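Long-range contact in molybdenum-pterin-binding protein 2 (Clostridium pasteurianum, PDB 1GUN), which binds molybdate, one mole of molybdenum per mole of protein, and contains a pterin: residues L16-V21 with I39-V44. Sequence-based numbering, arbitrary orientation.
Sequences LKKGVV and ISLDSV. With MOO (molybdate ion), chain G; MOO (molybdate ion), chain H.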
ATOM      1  N   LEU A  16     -20.318  -8.633   6.516  1.00 20.56           N
ATOM      2  CA  LEU A  16     -19.383  -8.228   7.561  1.00 20.50           C
ATOM      3  C   LEU A  16     -18.868  -9.479   8.269  1.00 21.53           C
ATOM      4  O   LEU A  16     -19.690 -10.216   8.835  1.00 21.84           O
ATOM      5  CB  LEU A  16     -20.098  -7.346   8.585  1.00 20.73           C
ATOM      6  CG  LEU A  16     -19.271  -7.070   9.840  1.00 23.00           C
ATOM      7  CD1 LEU A  16     -17.922  -6.513   9.434  1.00 23.24           C
ATOM      8  CD2 LEU A  16     -20.015  -6.118  10.782  1.00 27.34           C
ATOM      9  N   LYS A  17     -17.562  -9.757   8.180  1.00 20.91           N
ATOM     10  CA  LYS A  17     -16.951 -10.891   8.874  1.00 20.99           C
ATOM     11  C   LYS A  17     -15.846 -10.434   9.857  1.00 21.16           C
ATOM     12  O   LYS A  17     -14.870  -9.833   9.426  1.00 21.24           O
ATOM     13  CB  LYS A  17     -16.331 -11.859   7.867  1.00 21.67           C
ATOM     14  CG  LYS A  17     -15.699 -13.066   8.573  1.00 26.61           C
ATOM     15  CD  LYS A  17     -15.383 -14.286   7.667  1.00 31.37           C
ATOM     16  CE  LYS A  17     -14.829 -13.929   6.295  1.00 37.88           C
ATOM     17  NZ  LYS A  17     -13.876 -14.930   5.704  1.00 36.84           N
ATOM     18  N   LYS A  18     -15.934 -10.797  11.141  1.00 20.36           N
ATOM     19  CA  LYS A  18     -14.956 -10.368  12.151  1.00 21.50           C
ATOM     20  C   LYS A  18     -13.935 -11.455  12.464  1.00 20.25           C
ATOM     21  O   LYS A  18     -14.286 -12.617  12.683  1.00 19.60           O
ATOM     22  CB  LYS A  18     -15.668  -9.940  13.440  1.00 21.45           C
ATOM     23  CG  LYS A  18     -16.430  -8.609  13.357  1.00 25.22           C
ATOM     24  CD  LYS A  18     -17.346  -8.333  14.572  1.00 28.01           C
ATOM     25  CE  LYS A  18     -18.383  -7.262  14.197  1.00 31.63           C
ATOM     26  NZ  LYS A  18     -19.643  -7.112  15.009  1.00 32.44           N
ATOM     27  N   GLY A  19     -12.660 -11.087  12.488  1.00 19.82           N
ATOM     28  CA  GLY A  19     -11.585 -12.038  12.747  1.00 19.12           C
ATOM     29  C   GLY A  19     -10.974 -11.681  14.087  1.00 18.31           C
ATOM     30  O   GLY A  19     -11.608 -11.028  14.911  1.00 17.90           O
ATOM     31  N   VAL A  20      -9.755 -12.119  14.387  1.00 17.31           N
ATOM     32  CA  VAL A  20      -9.126 -11.710  15.658  1.00 17.99           C
ATOM     33  C   VAL A  20      -8.557 -10.302  15.680  1.00 18.37           C
ATOM     34  O   VAL A  20      -8.806  -9.554  16.627  1.00 19.11           O
ATOM     35  CB  VAL A  20      -8.038 -12.733  16.082  1.00 17.58           C
ATOM     36  CG1 VAL A  20      -7.419 -12.382  17.446  1.00 17.83           C
ATOM     37  CG2 VAL A  20      -8.712 -14.108  16.130  1.00 18.03           C
ATOM     38  N   VAL A  21      -7.815  -9.954  14.621  1.00 17.87           N
ATOM     39  CA  VAL A  21      -7.121  -8.684  14.437  1.00 18.46           C
ATOM     40  C   VAL A  21      -7.768  -7.827  13.332  1.00 18.36           C
ATOM     41  O   VAL A  21      -7.873  -6.606  13.500  1.00 16.73           O
ATOM     42  CB  VAL A  21      -5.620  -8.927  14.121  1.00 19.30           C
ATOM     43  CG1 VAL A  21      -4.912  -7.652  13.631  1.00 20.13           C
ATOM     44  CG2 VAL A  21      -4.882  -9.511  15.352  1.00 21.93           C
ATOM     45  N   ILE A  39      -9.950  -4.215   7.139  1.00 15.72           N
ATOM     46  CA  ILE A  39      -9.410  -3.185   8.019  1.00 17.52           C
ATOM     47  C   ILE A  39      -9.241  -3.754   9.420  1.00 17.13           C
ATOM     48  O   ILE A  39      -9.457  -4.957   9.639  1.00 16.61           O
ATOM     49  CB  ILE A  39     -10.392  -1.989   8.120  1.00 17.76           C
ATOM     50  CG1 ILE A  39     -11.793  -2.518   8.420  1.00 20.16           C
ATOM     51  CG2 ILE A  39     -10.366  -1.135   6.834  1.00 20.10           C
ATOM     52  CD1 ILE A  39     -12.794  -1.478   8.922  1.00 25.38           C
ATOM     53  N   SER A  40      -8.834  -2.918  10.375  1.00 16.89           N
ATOM     54  CA  SER A  40      -8.714  -3.463  11.750  1.00 17.96           C
ATOM     55  C   SER A  40     -10.059  -3.694  12.367  1.00 19.00           C
ATOM     56  O   SER A  40     -11.017  -2.917  12.178  1.00 18.99           O
ATOM     57  CB  SER A  40      -7.850  -2.609  12.675  1.00 19.87           C
ATOM     58  OG  SER A  40      -8.563  -1.435  12.933  1.00 20.96           O
ATOM     59  N   LEU A  41     -10.138  -4.780  13.146  1.00 19.50           N
ATOM     60  CA  LEU A  41     -11.339  -5.107  13.885  1.00 21.00           C
ATOM     61  C   LEU A  41     -11.671  -3.908  14.770  1.00 22.30           C
ATOM     62  O   LEU A  41     -12.837  -3.542  14.929  1.00 21.27           O
ATOM     63  CB  LEU A  41     -11.070  -6.353  14.735  1.00 21.49           C
ATOM     64  CG  LEU A  41     -12.322  -6.733  15.550  1.00 25.32           C
ATOM     65  CD1 LEU A  41     -13.563  -7.090  14.759  1.00 24.96           C
ATOM     66  CD2 LEU A  41     -11.964  -7.850  16.507  1.00 27.83           C
ATOM     67  N   ASP A  42     -10.666  -3.247  15.335  1.00 22.63           N
ATOM     68  CA  ASP A  42     -11.036  -2.128  16.208  1.00 26.15           C
ATOM     69  C   ASP A  42     -11.794  -0.982  15.545  1.00 26.97           C
ATOM     70  O   ASP A  42     -12.671  -0.338  16.157  1.00 25.94           O
ATOM     71  CB  ASP A  42      -9.786  -1.595  16.901  1.00 27.88           C
ATOM     72  CG  ASP A  42      -9.420  -2.409  18.120  1.00 35.30           C
ATOM     73  OD1 ASP A  42     -10.310  -2.561  19.003  1.00 42.25           O
ATOM     74  OD2 ASP A  42      -8.281  -2.918  18.274  1.00 40.37           O
ATOM     75  N   SER A  43     -11.404  -0.681  14.305  1.00 26.85           N
ATOM     76  CA  SER A  43     -12.081   0.374  13.564  1.00 27.24           C
ATOM     77  C   SER A  43     -13.533   0.043  13.274  1.00 28.10           C
ATOM     78  O   SER A  43     -14.388   0.919  13.296  1.00 27.97           O
ATOM     79  CB  SER A  43     -11.340   0.645  12.263  1.00 27.19           C
ATOM     80  OG  SER A  43     -10.112   1.273  12.567  1.00 29.66           O
ATOM     81  N   VAL A  44     -13.819  -1.222  12.995  1.00 29.22           N
ATOM     82  CA  VAL A  44     -15.177  -1.638  12.697  1.00 31.40           C
ATOM     83  C   VAL A  44     -16.043  -1.366  13.907  1.00 32.82           C
ATOM     84  O   VAL A  44     -17.108  -0.703  13.846  1.00 32.46           O
ATOM     85  CB  VAL A  44     -15.200  -3.155  12.373  1.00 30.76           C
ATOM     86  CG1 VAL A  44     -16.600  -3.737  12.593  1.00 32.75           C
ATOM     87  CG2 VAL A  44     -14.716  -3.374  10.974  1.00 31.03           C
TER
HETATM   88 MO   MOO G1069      -7.133   0.280   9.204  0.25 30.54          MO
HETATM   89  O1  MOO G1069      -8.414  -0.130  10.335  1.00 26.98           O
HETATM   90  O2  MOO G1069      -7.889   1.052   7.813  1.00 32.16           O
HETATM   91  O3  MOO G1069      -6.237  -1.167   8.726  1.00 16.67           O
HETATM   92  O4  MOO G1069      -6.019   1.412   9.958  1.00 24.98           O
HETATM   93 MO   MOO H1070      -6.784 -12.790  11.414  0.50 31.94          MO
HETATM   94  O1  MOO H1070      -5.034 -12.884  11.450  1.00 30.34           O
HETATM   95  O2  MOO H1070      -7.442 -11.314  12.092  1.00 23.69           O
HETATM   96  O3  MOO H1070      -7.553 -13.197   9.889  1.00 25.52           O
HETATM   97  O4  MOO H1070      -7.314 -14.077  12.510  1.00 10.51           O
HETATM   98  O   HOH W   1      -7.896  -4.812  15.722  1.00 22.12           O
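Val21 and Leu41 hold together two corners of the small OB-like barrel of the TOBE (Mop) domain: the turn between strands 7-18 and 22-29, and the junction where strand 34-40 passes into helix 41-47. Near the end of that strand, Ile39 lays CG2 against O2 of the chain G molybdate, 3.4 Å away. Ser40, the N-cap of the helix, grips O1 of the same ion through both its backbone N (2.8 Å) and OG. With chi1 at 70°, OG lies between backbone N and carbonyl carbon, where it can also accept the capping bond from Ser43 N; Ser4, Lys60 and Ser61 of the fourth subunit complete this oxyanion site. Leu41 N then gives a nearly straight hydrogen bond (175°) to Val21 O, 2.9 Å away. Leu41 chi1, 180°, sets CG anti to the backbone N and carries both methyls to the turn: the side chain crosses the extended Lys18 chain at about a right angle, with Leu41 CD1 3.5 Å from Lys18 CG, while CD2 rests on the carbonyl oxygens of Gly19 and Val20. A water accepts from Asp42 N and probably donates to Val21 O. Farther along the helix, Val44 CG1 meets Leu16 CD1 in looser apolar contact. The turn serves a second site, where backbone N atoms of Val21 and Thr22 from three subunits hydrogen-bond the chain H molybdate; here Val21 N donates to its O2 at 2.9 Å.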